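Local coordinates for protein 3'-5' exonuclease crn-4 (Caenorhabditis elegans, PDB 5DK5) that degrades RNA and DNA as a 3'-to-5' exonuclease of the DEDDh family and takes part in apoptotic DNA breakdown, at residues S30-Q35 with T75-D80; D36-V41 with P68-T73; E234-F239 with D297-A302; Q43-A48 with H189-D194; Q227-N232 with G243-R248. One frame throughout, in Å; residues are numbered along the deposited sequence.

Interaction 1 of 5, residues S30-Q35 with T75-D80; sequences SDAANQ and TKNCVD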
# COMPACT_ATOMS: atom_id res chain seq x y z
N SER B 30 -7.41 0.14 0.38
CA SER B 30 -7.71 1.50 -0.03
C SER B 30 -6.72 2.51 0.53
O SER B 30 -5.99 2.22 1.48
CB SER B 30 -9.13 1.89 0.40
OG SER B 30 -9.26 1.79 1.81
N ASP B 31 -6.71 3.68 -0.09
CA ASP B 31 -5.97 4.84 0.41
C ASP B 31 -6.86 6.05 0.18
O ASP B 31 -6.86 6.64 -0.90
CB ASP B 31 -4.63 4.99 -0.31
CG ASP B 31 -3.78 6.10 0.28
OD1 ASP B 31 -3.87 6.34 1.50
OD2 ASP B 31 -3.01 6.73 -0.48
N ALA B 32 -7.62 6.41 1.22
CA ALA B 32 -8.74 7.35 1.11
C ALA B 32 -8.49 8.55 0.20
O ALA B 32 -9.38 8.96 -0.54
CB ALA B 32 -9.12 7.83 2.51
N ALA B 33 -7.29 9.11 0.26
CA ALA B 33 -6.98 10.34 -0.46
C ALA B 33 -6.71 10.10 -1.95
O ALA B 33 -6.61 11.05 -2.72
CB ALA B 33 -5.78 11.03 0.18
N ASN B 34 -6.59 8.83 -2.34
CA ASN B 34 -6.28 8.48 -3.72
C ASN B 34 -7.27 7.48 -4.32
O ASN B 34 -7.39 6.35 -3.84
CB ASN B 34 -4.87 7.90 -3.81
CG ASN B 34 -4.47 7.54 -5.22
OD1 ASN B 34 -4.98 8.12 -6.19
ND2 ASN B 34 -3.57 6.58 -5.36
N GLN B 35 -7.95 7.90 -5.38
CA GLN B 35 -8.92 7.05 -6.06
C GLN B 35 -8.27 6.21 -7.16
O GLN B 35 -8.85 5.23 -7.62
CB GLN B 35 -10.04 7.90 -6.67
CG GLN B 35 -10.94 8.55 -5.63
CD GLN B 35 -11.66 7.54 -4.76
OE1 GLN B 35 -12.20 6.55 -5.26
NE2 GLN B 35 -11.65 7.76 -3.45
N THR B 75 -3.09 0.18 4.59
CA THR B 75 -2.83 1.53 5.06
C THR B 75 -3.57 1.73 6.38
O THR B 75 -4.51 1.00 6.68
CB THR B 75 -3.27 2.60 4.05
OG1 THR B 75 -4.70 2.59 3.93
CG2 THR B 75 -2.65 2.35 2.69
N LYS B 76 -3.15 2.72 7.15
CA LYS B 76 -3.76 2.97 8.45
C LYS B 76 -5.23 3.35 8.30
O LYS B 76 -6.07 2.91 9.08
CB LYS B 76 -3.00 4.08 9.19
CG LYS B 76 -3.53 4.39 10.58
CD LYS B 76 -3.42 3.20 11.52
CE LYS B 76 -4.04 3.51 12.88
NZ LYS B 76 -3.42 4.70 13.53
N ASN B 77 -5.54 4.17 7.29
CA ASN B 77 -6.91 4.61 7.08
C ASN B 77 -7.80 3.47 6.58
O ASN B 77 -9.00 3.47 6.82
CB ASN B 77 -6.95 5.79 6.10
CG ASN B 77 -6.37 5.45 4.73
OD1 ASN B 77 -7.10 5.05 3.83
ND2 ASN B 77 -5.06 5.63 4.58
N CYS B 78 -7.20 2.50 5.90
CA CYS B 78 -7.93 1.31 5.47
C CYS B 78 -8.32 0.48 6.69
O CYS B 78 -9.46 0.03 6.80
CB CYS B 78 -7.10 0.48 4.50
SG CYS B 78 -7.84 -1.13 4.09
N VAL B 79 -7.37 0.27 7.59
CA VAL B 79 -7.63 -0.47 8.82
C VAL B 79 -8.71 0.22 9.67
O VAL B 79 -9.60 -0.44 10.19
CB VAL B 79 -6.35 -0.62 9.67
CG1 VAL B 79 -6.66 -1.21 11.04
CG2 VAL B 79 -5.34 -1.48 8.94
N ASP B 80 -8.61 1.54 9.80
CA ASP B 80 -9.56 2.30 10.59
C ASP B 80 -10.97 2.23 9.99
O ASP B 80 -11.96 2.25 10.73
CB ASP B 80 -9.12 3.77 10.69
CG ASP B 80 -7.87 3.95 11.53
OD1 ASP B 80 -7.53 3.04 12.31
OD2 ASP B 80 -7.23 5.01 11.41
O HOH W 1 -4.80 -0.32 1.92
O HOH W 2 -9.46 4.23 3.14
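Ser30, Asn77 and Cys78 bury the most surface where the loop after strand 20-28 meets the N-terminal turn of helix 76-82, with Thr75 as the helix N-cap. Ser30 lies over this first turn: its OG is 3.7 Å from Cys78 CB, and its carbonyl O accepts from Thr75 OG1 at 2.8 Å, the donor tilted 16° from the carbonyl plane. The same OG1 accepts from Cys78 N at 3.2 Å, so one hydroxyl caps the helix and ties down the loop. An alanine at Thr75 would probably leave Ser30 O and Cys78 N without this shared partner and slacken the helix start. A chi1 of 60° sets Asn77 CG between the backbone N and the carbonyl carbon, on the loop side. Asn77 ND2 gives a weak bond to Asp31 OD1 at 3.4 Å, while Asp31 OD2 accepts from Lys76 N of the second subunit, placing the contact at the dimer interface. Ala32 N donates almost straight (174°) to Asn77 OD1 at 3.0 Å, from above the amide plane.

Interaction 2 of 5, residues D36-V41 with P68-T73; sequences DYPCEV and PVLNRT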
# COMPACT_ATOMS: atom_id res chain seq x y z
N ASP B 36 -7.06 6.59 -7.57
CA ASP B 36 -6.33 5.80 -8.55
C ASP B 36 -5.64 4.65 -7.82
O ASP B 36 -4.41 4.58 -7.76
CB ASP B 36 -5.31 6.66 -9.30
CG ASP B 36 -4.82 6.01 -10.58
OD1 ASP B 36 -5.16 4.83 -10.82
OD2 ASP B 36 -4.11 6.68 -11.36
N TYR B 37 -6.46 3.76 -7.28
CA TYR B 37 -5.98 2.70 -6.40
C TYR B 37 -6.53 1.35 -6.84
O TYR B 37 -7.73 1.22 -7.09
CB TYR B 37 -6.41 3.00 -4.96
CG TYR B 37 -5.67 2.21 -3.91
CD1 TYR B 37 -6.13 0.97 -3.49
CD2 TYR B 37 -4.51 2.71 -3.32
CE1 TYR B 37 -5.46 0.24 -2.52
CE2 TYR B 37 -3.84 1.99 -2.36
CZ TYR B 37 -4.31 0.76 -1.96
OH TYR B 37 -3.63 0.05 -1.00
N PRO B 38 -5.66 0.32 -6.94
CA PRO B 38 -6.10 -1.00 -7.38
C PRO B 38 -6.73 -1.81 -6.25
O PRO B 38 -6.12 -2.73 -5.72
CB PRO B 38 -4.80 -1.65 -7.86
CG PRO B 38 -3.77 -1.07 -6.96
CD PRO B 38 -4.21 0.35 -6.68
N CYS B 39 -7.97 -1.44 -5.90
CA CYS B 39 -8.67 -2.06 -4.77
C CYS B 39 -8.74 -3.58 -4.89
O CYS B 39 -9.25 -4.11 -5.88
CB CYS B 39 -10.09 -1.48 -4.67
SG CYS B 39 -10.15 0.30 -4.39
N GLU B 40 -8.23 -4.26 -3.87
CA GLU B 40 -8.31 -5.71 -3.76
C GLU B 40 -9.20 -6.10 -2.59
O GLU B 40 -9.11 -5.51 -1.52
CB GLU B 40 -6.93 -6.33 -3.56
CG GLU B 40 -5.96 -6.09 -4.70
CD GLU B 40 -4.57 -6.56 -4.36
OE1 GLU B 40 -3.85 -5.83 -3.65
OE2 GLU B 40 -4.19 -7.67 -4.80
N VAL B 41 -10.05 -7.11 -2.80
CA VAL B 41 -10.91 -7.62 -1.74
C VAL B 41 -10.08 -8.18 -0.59
O VAL B 41 -9.15 -8.95 -0.81
CB VAL B 41 -11.85 -8.72 -2.27
CG1 VAL B 41 -12.69 -9.31 -1.14
CG2 VAL B 41 -12.75 -8.17 -3.36
N PRO B 68 -4.53 -9.75 -0.03
CA PRO B 68 -4.22 -9.03 -1.27
C PRO B 68 -2.79 -9.28 -1.73
O PRO B 68 -1.97 -9.69 -0.91
CB PRO B 68 -4.43 -7.57 -0.88
CG PRO B 68 -4.10 -7.53 0.56
CD PRO B 68 -4.52 -8.85 1.14
N VAL B 69 -2.49 -9.04 -3.00
CA VAL B 69 -1.16 -9.34 -3.55
C VAL B 69 -0.48 -8.12 -4.19
O VAL B 69 0.73 -8.12 -4.38
CB VAL B 69 -1.23 -10.46 -4.61
CG1 VAL B 69 -1.74 -11.75 -3.97
CG2 VAL B 69 -2.12 -10.05 -5.78
N LEU B 70 -1.26 -7.10 -4.54
CA LEU B 70 -0.70 -5.88 -5.12
C LEU B 70 -0.23 -4.93 -4.02
O LEU B 70 0.85 -4.35 -4.11
CB LEU B 70 -1.73 -5.17 -6.00
CG LEU B 70 -2.28 -5.97 -7.19
CD1 LEU B 70 -3.30 -5.14 -7.94
CD2 LEU B 70 -1.16 -6.40 -8.12
N ASN B 71 -1.06 -4.76 -3.00
CA ASN B 71 -0.72 -3.97 -1.82
C ASN B 71 -0.98 -4.81 -0.57
O ASN B 71 -2.11 -4.93 -0.12
CB ASN B 71 -1.52 -2.67 -1.78
CG ASN B 71 -1.14 -1.73 -2.90
OD1 ASN B 71 -0.08 -1.09 -2.86
ND2 ASN B 71 -1.99 -1.63 -3.91
N ARG B 72 0.09 -5.37 -0.04
CA ARG B 72 -0.01 -6.40 0.99
C ARG B 72 -0.04 -5.84 2.40
O ARG B 72 -0.38 -6.54 3.35
CB ARG B 72 1.15 -7.39 0.84
CG ARG B 72 1.19 -8.03 -0.54
CD ARG B 72 2.37 -8.94 -0.73
NE ARG B 72 2.65 -9.11 -2.16
CZ ARG B 72 3.57 -9.92 -2.66
NH1 ARG B 72 4.33 -10.66 -1.86
NH2 ARG B 72 3.74 -9.98 -3.97
N THR B 73 0.31 -4.56 2.54
CA THR B 73 0.22 -3.86 3.82
C THR B 73 -0.96 -2.90 3.79
O THR B 73 -0.97 -1.95 3.01
CB THR B 73 1.50 -3.07 4.14
OG1 THR B 73 2.66 -3.88 3.92
CG2 THR B 73 1.48 -2.60 5.59
O HOH W 3 -4.54 -3.26 -3.47
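Glu40 OE2 is gripped by two backbone N-H groups, from Val69 N at 2.8 Å and Leu70 N at 3.0 Å, which reach it from opposite faces of the carboxylate plane, both on the syn side. Glu40 OE1 accepts from Asn71 N at 3.1 Å, weakly from Leu70 N, and from a water that also bonds Pro38 O and Asn71 ND2. CG is anti to the carbonyl carbon (chi1 -62°), and the extended chain carries the buried carboxylate to three consecutive amides, which would probably stabilise its negative charge. Pro38, centre of an inverse gamma turn, sets CB 3.8 Å from Leu70 CD1. Tyr37 and Asn71 meet tip to tip, ring and amide planes 23° apart, with Tyr37 OH 3.5 Å from Asn71 CB; Asn71 OD1 accepts from Thr73 N of the second subunit. The contact fastens the loop between strands 20-28 and 41-50 to that between strand 55-65 and helix 76-82, with helix 124-136 packing on Glu40 and Pro38, and helix 300-305 on Pro38 and Leu70.

Interaction 3 of 5, residues E234-F239 with D297-A302; sequences EWRSSF and DPIHFA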
# COMPACT_ATOMS: atom_id res chain seq x y z
N GLU B 234 -8.23 16.32 -11.90
CA GLU B 234 -8.18 16.14 -10.45
C GLU B 234 -9.09 15.00 -10.00
O GLU B 234 -9.54 14.98 -8.85
CB GLU B 234 -8.56 17.43 -9.74
CG GLU B 234 -7.71 18.64 -10.13
CD GLU B 234 -6.25 18.48 -9.74
OE1 GLU B 234 -5.96 17.72 -8.79
OE2 GLU B 234 -5.39 19.11 -10.39
N TRP B 235 -9.36 14.06 -10.89
CA TRP B 235 -10.34 13.01 -10.61
C TRP B 235 -9.89 12.07 -9.49
O TRP B 235 -10.72 11.43 -8.85
CB TRP B 235 -10.63 12.18 -11.87
CG TRP B 235 -9.49 11.32 -12.35
CD1 TRP B 235 -8.56 11.64 -13.29
CD2 TRP B 235 -9.18 9.99 -11.91
NE1 TRP B 235 -7.69 10.59 -13.47
CE2 TRP B 235 -8.04 9.57 -12.63
CE3 TRP B 235 -9.74 9.12 -10.98
CZ2 TRP B 235 -7.46 8.31 -12.45
CZ3 TRP B 235 -9.16 7.87 -10.80
CH2 TRP B 235 -8.04 7.48 -11.53
N ARG B 236 -8.59 12.00 -9.25
CA ARG B 236 -8.05 11.07 -8.27
C ARG B 236 -8.39 11.46 -6.83
O ARG B 236 -8.28 10.64 -5.92
CB ARG B 236 -6.54 10.96 -8.44
CG ARG B 236 -6.14 10.29 -9.73
CD ARG B 236 -4.64 10.09 -9.83
NE ARG B 236 -4.28 9.44 -11.08
CZ ARG B 236 -4.20 10.05 -12.26
NH1 ARG B 236 -4.46 11.35 -12.36
NH2 ARG B 236 -3.86 9.37 -13.34
N SER B 237 -8.79 12.71 -6.63
CA SER B 237 -9.15 13.20 -5.30
C SER B 237 -10.67 13.24 -5.09
O SER B 237 -11.15 13.65 -4.03
CB SER B 237 -8.57 14.60 -5.07
OG SER B 237 -9.07 15.52 -6.02
N SER B 238 -11.42 12.80 -6.10
CA SER B 238 -12.88 12.81 -6.05
C SER B 238 -13.47 11.43 -6.36
O SER B 238 -13.31 10.91 -7.46
CB SER B 238 -13.44 13.83 -7.04
OG SER B 238 -14.85 13.71 -7.15
N PHE B 239 -14.14 10.85 -5.37
CA PHE B 239 -14.80 9.56 -5.55
C PHE B 239 -15.83 9.64 -6.67
O PHE B 239 -16.02 8.69 -7.42
CB PHE B 239 -15.47 9.12 -4.24
CG PHE B 239 -16.12 7.77 -4.32
CD1 PHE B 239 -15.37 6.62 -4.16
CD2 PHE B 239 -17.48 7.65 -4.56
CE1 PHE B 239 -15.96 5.37 -4.23
CE2 PHE B 239 -18.08 6.41 -4.63
CZ PHE B 239 -17.32 5.27 -4.47
N ASP B 297 0.30 11.10 -17.68
CA ASP B 297 -0.73 10.98 -16.66
C ASP B 297 -1.46 9.64 -16.80
O ASP B 297 -2.63 9.60 -17.18
CB ASP B 297 -1.72 12.14 -16.75
CG ASP B 297 -2.69 12.19 -15.59
OD1 ASP B 297 -2.31 11.74 -14.48
OD2 ASP B 297 -3.82 12.67 -15.77
N PRO B 298 -0.76 8.53 -16.51
CA PRO B 298 -1.35 7.20 -16.69
C PRO B 298 -2.37 6.84 -15.61
O PRO B 298 -2.25 7.30 -14.47
CB PRO B 298 -0.14 6.26 -16.60
CG PRO B 298 1.07 7.14 -16.55
CD PRO B 298 0.62 8.44 -16.01
N ILE B 299 -3.36 6.03 -15.97
CA ILE B 299 -4.32 5.50 -15.00
C ILE B 299 -3.71 4.27 -14.34
O ILE B 299 -3.67 3.19 -14.93
CB ILE B 299 -5.66 5.12 -15.67
CG1 ILE B 299 -6.16 6.25 -16.57
CG2 ILE B 299 -6.69 4.77 -14.61
CD1 ILE B 299 -6.50 7.53 -15.83
N HIS B 300 -3.23 4.43 -13.11
CA HIS B 300 -2.49 3.37 -12.43
C HIS B 300 -3.30 2.08 -12.28
O HIS B 300 -2.80 1.00 -12.60
CB HIS B 300 -2.03 3.85 -11.05
CG HIS B 300 -1.49 2.76 -10.18
ND1 HIS B 300 -0.36 2.04 -10.50
CD2 HIS B 300 -1.93 2.26 -9.00
CE1 HIS B 300 -0.13 1.15 -9.55
NE2 HIS B 300 -1.07 1.26 -8.63
N PHE B 301 -4.53 2.19 -11.81
CA PHE B 301 -5.33 1.01 -11.51
C PHE B 301 -5.70 0.26 -12.79
O PHE B 301 -5.91 -0.95 -12.77
CB PHE B 301 -6.59 1.38 -10.73
CG PHE B 301 -7.73 1.89 -11.58
CD1 PHE B 301 -8.61 1.01 -12.19
CD2 PHE B 301 -7.94 3.25 -11.74
CE1 PHE B 301 -9.66 1.47 -12.96
CE2 PHE B 301 -8.98 3.72 -12.51
CZ PHE B 301 -9.84 2.83 -13.12
N ALA B 302 -5.79 0.98 -13.90
CA ALA B 302 -6.05 0.36 -15.19
C ALA B 302 -4.79 -0.34 -15.69
O ALA B 302 -4.85 -1.46 -16.19
CB ALA B 302 -6.52 1.40 -16.20
O HOH W 4 -4.27 14.33 -13.86
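Arg236 and Ile299 form the closest backbone pair, their CA atoms 9.5 Å apart, so the 3-10 turn around Arg236 reaches residues 297-302 through long side chains. Arg236, extended from CG to NE, meets Asp297 tip to tip, the guanidinium and carboxylate planes 56° apart. Arg236 NH1 makes the salt bridge to Asp297 OD1 at 3.0 Å, and its NH2 adds a weak bond to Pro298 O at 2.9 Å. NE pairs with Asp36, giving the cation a second acidic partner, while Tyr231 OH bonds Asp297 OD2. Trp235 lies against its own neighbour: Arg236 CG sits 3.5 Å above the indole plane, over its centre, and Trp235 CZ2 lies over one guanidinium face. Ile299 CD1 approaches Trp235 CZ2 at 3.6 Å, and Trp235 CH2 meets the Phe301 ring at its edge, 4.0 Å from Phe301 CE2. This joins the segment leading into helix 239-249 to the start of helix 300-305, whose N-cap is Ile299; Ile245 of helix 239-249 touches both Trp235 and Phe301.

Interaction 4 of 5, residues Q43-A48 with H189-D194; sequences QFAIVA and HDAMDD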
# COMPACT_ATOMS: atom_id res chain seq x y z
N GLN B 43 -12.01 -8.70 2.61
CA GLN B 43 -13.03 -9.42 3.37
C GLN B 43 -14.25 -9.72 2.51
O GLN B 43 -14.70 -8.88 1.72
CB GLN B 43 -13.44 -8.63 4.62
CG GLN B 43 -14.34 -9.43 5.55
CD GLN B 43 -14.52 -8.78 6.90
OE1 GLN B 43 -14.13 -7.63 7.11
NE2 GLN B 43 -15.12 -9.51 7.84
N PHE B 44 -14.78 -10.93 2.67
CA PHE B 44 -15.86 -11.46 1.86
C PHE B 44 -16.98 -11.93 2.79
O PHE B 44 -16.85 -12.99 3.41
CB PHE B 44 -15.33 -12.60 0.98
CG PHE B 44 -16.22 -12.97 -0.18
CD1 PHE B 44 -17.57 -12.69 -0.18
CD2 PHE B 44 -15.68 -13.62 -1.28
CE1 PHE B 44 -18.37 -13.04 -1.25
CE2 PHE B 44 -16.47 -13.98 -2.35
CZ PHE B 44 -17.81 -13.69 -2.34
N ALA B 45 -18.06 -11.16 2.88
CA ALA B 45 -19.11 -11.42 3.86
C ALA B 45 -20.49 -11.57 3.22
O ALA B 45 -20.90 -10.73 2.41
CB ALA B 45 -19.14 -10.31 4.90
N ILE B 46 -21.19 -12.63 3.59
CA ILE B 46 -22.55 -12.88 3.12
C ILE B 46 -23.43 -13.37 4.27
O ILE B 46 -22.98 -14.14 5.12
CB ILE B 46 -22.58 -13.92 1.98
CG1 ILE B 46 -21.73 -13.46 0.79
CG2 ILE B 46 -24.02 -14.17 1.51
CD1 ILE B 46 -21.57 -14.49 -0.31
N VAL B 47 -24.68 -12.92 4.28
CA VAL B 47 -25.70 -13.46 5.18
C VAL B 47 -26.97 -13.72 4.38
O VAL B 47 -27.35 -12.93 3.52
CB VAL B 47 -26.00 -12.50 6.36
CG1 VAL B 47 -26.58 -11.19 5.87
CG2 VAL B 47 -26.95 -13.17 7.35
N ALA B 48 -27.62 -14.84 4.67
CA ALA B 48 -28.79 -15.27 3.92
C ALA B 48 -30.07 -14.75 4.54
O ALA B 48 -30.19 -14.66 5.77
CB ALA B 48 -28.82 -16.78 3.82
N HIS B 189 -17.77 -4.68 13.81
CA HIS B 189 -17.25 -3.46 13.20
C HIS B 189 -16.48 -3.77 11.91
O HIS B 189 -15.39 -3.24 11.68
CB HIS B 189 -16.34 -2.71 14.18
CG HIS B 189 -17.06 -2.19 15.38
ND1 HIS B 189 -18.04 -1.22 15.30
CD2 HIS B 189 -16.95 -2.50 16.70
CE1 HIS B 189 -18.49 -0.95 16.51
NE2 HIS B 189 -17.85 -1.71 17.38
N ASP B 190 -17.07 -4.61 11.06
CA ASP B 190 -16.45 -4.97 9.79
C ASP B 190 -17.52 -5.27 8.73
O ASP B 190 -18.65 -4.79 8.82
CB ASP B 190 -15.51 -6.16 9.98
CG ASP B 190 -16.21 -7.40 10.51
OD1 ASP B 190 -17.46 -7.43 10.54
OD2 ASP B 190 -15.51 -8.36 10.89
N ALA B 191 -17.16 -6.07 7.73
CA ALA B 191 -18.05 -6.39 6.62
C ALA B 191 -19.36 -7.03 7.07
O ALA B 191 -20.42 -6.73 6.54
CB ALA B 191 -17.35 -7.30 5.64
N MET B 192 -19.27 -7.92 8.06
CA MET B 192 -20.44 -8.68 8.50
C MET B 192 -21.46 -7.75 9.15
O MET B 192 -22.66 -8.00 9.09
CB MET B 192 -20.03 -9.79 9.47
CG MET B 192 -21.18 -10.68 9.93
SD MET B 192 -22.16 -11.39 8.59
CE MET B 192 -20.94 -12.42 7.78
N ASP B 193 -20.99 -6.67 9.77
CA ASP B 193 -21.88 -5.69 10.36
C ASP B 193 -22.71 -5.00 9.28
O ASP B 193 -23.90 -4.76 9.46
CB ASP B 193 -21.10 -4.65 11.17
CG ASP B 193 -20.62 -5.18 12.50
OD1 ASP B 193 -20.63 -6.42 12.69
OD2 ASP B 193 -20.22 -4.37 13.36
N ASP B 194 -22.06 -4.69 8.16
CA ASP B 194 -22.76 -4.11 7.02
C ASP B 194 -23.83 -5.07 6.52
O ASP B 194 -24.96 -4.67 6.25
CB ASP B 194 -21.79 -3.77 5.89
CG ASP B 194 -20.85 -2.64 6.25
OD1 ASP B 194 -20.77 -2.28 7.45
OD2 ASP B 194 -20.17 -2.11 5.34
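Ala45 and Ala191 pack methyl to methyl, with CB atoms 3.6 Å apart, setting the first turn of helix 191-207 directly against strand 41-50. Gln43 lies beside this pair, its CD 3.4 Å from Ala191 CB. Its amide engages the helix start twice, both times weakly: Gln43 NE2 donates to Asp190 OD2 at 3.3 Å, nearly straight at 176°, and Gln43 OE1 accepts from Ala191 N at 3.5 Å. The amide and carboxylate planes stand 82° apart. Asp190 is the helix N-cap; a chi1 of 60° holds Asp190 CG between backbone N and carbonyl carbon, and Asp190 OD1 accepts a weak capping bond from Met192 N at 3.1 Å. Met192, bent at chi2 and chi3, brings CE to 4.0 Å from Ala45 CB and 3.8 Å from Ile46 O. In the next shell, Asn63 of strand 55-65 accepts from Gln43 NE2, which probably helps to fix the amide. Ala191 also touches Asp25 and Glu27, which with Asp194 bind magnesium, and Asp194 OD2 bonds the bound MES inhibitor. The contact therefore places the helix carrying Asp194 against strand 41-50, the middle of the three neighbouring strands 20-28, 41-50 and 55-65, in the RNase H-like exonuclease fold.

Interaction 5 of 5, residues Q227-N232 with G243-R248; sequences QPLVYN and GKIFER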
# COMPACT_ATOMS: atom_id res chain seq x y z
N GLN B 227 -19.10 8.24 -26.75
CA GLN B 227 -18.32 9.47 -26.82
C GLN B 227 -17.29 9.49 -25.69
O GLN B 227 -17.61 9.09 -24.57
CB GLN B 227 -19.22 10.70 -26.76
CG GLN B 227 -20.03 10.87 -25.48
CD GLN B 227 -20.54 12.29 -25.30
OE1 GLN B 227 -19.75 13.23 -25.15
NE2 GLN B 227 -21.86 12.46 -25.33
N PRO B 228 -16.06 9.94 -25.98
CA PRO B 228 -15.02 10.03 -24.94
C PRO B 228 -15.43 10.82 -23.71
O PRO B 228 -16.12 11.83 -23.82
CB PRO B 228 -13.86 10.73 -25.67
CG PRO B 228 -14.04 10.35 -27.09
CD PRO B 228 -15.52 10.28 -27.31
N LEU B 229 -14.99 10.36 -22.54
CA LEU B 229 -15.24 11.05 -21.29
C LEU B 229 -14.49 12.38 -21.24
O LEU B 229 -13.31 12.44 -21.59
CB LEU B 229 -14.81 10.17 -20.11
CG LEU B 229 -14.94 10.76 -18.70
CD1 LEU B 229 -16.40 10.91 -18.31
CD2 LEU B 229 -14.20 9.89 -17.69
N VAL B 230 -15.18 13.43 -20.82
CA VAL B 230 -14.53 14.72 -20.62
C VAL B 230 -13.64 14.64 -19.39
O VAL B 230 -14.12 14.66 -18.25
CB VAL B 230 -15.56 15.86 -20.46
CG1 VAL B 230 -14.86 17.19 -20.18
CG2 VAL B 230 -16.42 15.97 -21.71
N TYR B 231 -12.34 14.54 -19.63
CA TYR B 231 -11.37 14.22 -18.58
C TYR B 231 -11.20 15.34 -17.56
O TYR B 231 -10.91 16.49 -17.91
CB TYR B 231 -10.02 13.90 -19.22
CG TYR B 231 -8.99 13.35 -18.25
CD1 TYR B 231 -9.12 12.08 -17.72
CD2 TYR B 231 -7.88 14.10 -17.89
CE1 TYR B 231 -8.18 11.57 -16.84
CE2 TYR B 231 -6.93 13.61 -17.01
CZ TYR B 231 -7.09 12.34 -16.49
OH TYR B 231 -6.16 11.83 -15.61
N ASN B 232 -11.39 14.99 -16.29
CA ASN B 232 -11.10 15.89 -15.17
C ASN B 232 -9.76 15.52 -14.55
O ASN B 232 -9.60 14.43 -14.01
CB ASN B 232 -12.21 15.82 -14.13
CG ASN B 232 -11.96 16.74 -12.95
OD1 ASN B 232 -11.15 17.66 -13.02
ND2 ASN B 232 -12.66 16.49 -11.85
N GLY B 243 -15.53 7.76 -10.30
CA GLY B 243 -16.58 6.86 -10.75
C GLY B 243 -16.74 6.89 -12.26
O GLY B 243 -16.92 5.86 -12.90
N LYS B 244 -16.66 8.09 -12.83
CA LYS B 244 -16.77 8.27 -14.27
C LYS B 244 -15.65 7.53 -15.00
O LYS B 244 -15.87 6.93 -16.04
CB LYS B 244 -16.76 9.75 -14.64
CG LYS B 244 -17.86 10.57 -13.98
CD LYS B 244 -19.23 10.17 -14.49
CE LYS B 244 -20.33 11.01 -13.85
NZ LYS B 244 -21.69 10.59 -14.29
N ILE B 245 -14.45 7.59 -14.43
CA ILE B 245 -13.30 6.87 -14.97
C ILE B 245 -13.52 5.37 -14.89
O ILE B 245 -13.31 4.65 -15.87
CB ILE B 245 -12.00 7.23 -14.22
CG1 ILE B 245 -11.60 8.69 -14.49
CG2 ILE B 245 -10.86 6.29 -14.62
CD1 ILE B 245 -11.15 8.99 -15.91
N PHE B 246 -13.93 4.90 -13.72
CA PHE B 246 -14.21 3.48 -13.50
C PHE B 246 -15.20 2.94 -14.53
O PHE B 246 -15.06 1.81 -15.00
CB PHE B 246 -14.77 3.25 -12.09
CG PHE B 246 -13.86 3.71 -10.98
CD1 PHE B 246 -12.49 3.81 -11.17
CD2 PHE B 246 -14.38 4.03 -9.74
CE1 PHE B 246 -11.66 4.22 -10.15
CE2 PHE B 246 -13.56 4.45 -8.71
CZ PHE B 246 -12.19 4.54 -8.92
N GLU B 247 -16.19 3.75 -14.87
CA GLU B 247 -17.26 3.34 -15.78
C GLU B 247 -16.73 3.01 -17.17
O GLU B 247 -17.23 2.10 -17.83
CB GLU B 247 -18.33 4.42 -15.88
CG GLU B 247 -19.26 4.49 -14.67
CD GLU B 247 -20.14 5.74 -14.67
OE1 GLU B 247 -19.98 6.59 -15.57
OE2 GLU B 247 -20.98 5.87 -13.76
N ARG B 248 -15.73 3.76 -17.61
CA ARG B 248 -15.17 3.57 -18.95
C ARG B 248 -14.12 2.46 -18.96
O ARG B 248 -14.02 1.71 -19.92
CB ARG B 248 -14.55 4.88 -19.45
CG ARG B 248 -15.48 6.09 -19.36
CD ARG B 248 -16.86 5.81 -19.95
NE ARG B 248 -17.68 7.03 -20.03
CZ ARG B 248 -17.73 7.84 -21.08
NH1 ARG B 248 -17.02 7.60 -22.17
NH2 ARG B 248 -18.51 8.91 -21.04
O HOH W 5 -18.82 11.62 -22.31
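Leu229 carries CG anti to its backbone N (chi1 177°), and Arg248 is bent at chi2 (-49°), which swings CD out of line with the chain; the leucine and the arginine then cross at an oblique angle. Leu229 CB sits 3.8 Å above the Arg248 guanidinium plane, over its centre. In that plane, at the edge, Arg248 NH1 donates to Gln227 O at 2.9 Å and 163°, while a water links NH2 to Pro228 O. Further down, the leucine branches divide their contacts: Leu229 CD1 lies 3.9 Å from Lys244 CB and Leu229 CD2 3.6 Å from Ile245 CD1. Ile245 CD1 also meets the Tyr231 ring at its edge, 4.0 Å from Tyr231 CE1. The loop following strand 216-219 is thereby held along helix 239-249. An alanine at Arg248 would probably leave Gln227 O without this donor and strip the guanidinium cover from Leu229 CB. Within this contact the cation meets neutral backbone carbonyls, one directly and one through water, with an aliphatic carbon on its flat face.

How the interactions relate
From the N terminus, the loop after strand 20-28 opens two closures: interaction 1 joins it to residues 75-80, and interaction 2 closes a shorter loop within that span, at 68-73. Interaction 4 starts next, on strand 41-50, and closes only at 189-194, so it crosses both and ties the sheet to the helix of the magnesium site. After these, interactions 5 and 3 come later in the chain and cross each other, since 234-239 lies between the two halves of interaction 5, while 297-302 closes beyond them. Asp36 bridges the two groups through its salt bridge with Arg236, joining interaction 2 to interaction 3. Interactions 1, 2 and 3 all touch the second subunit.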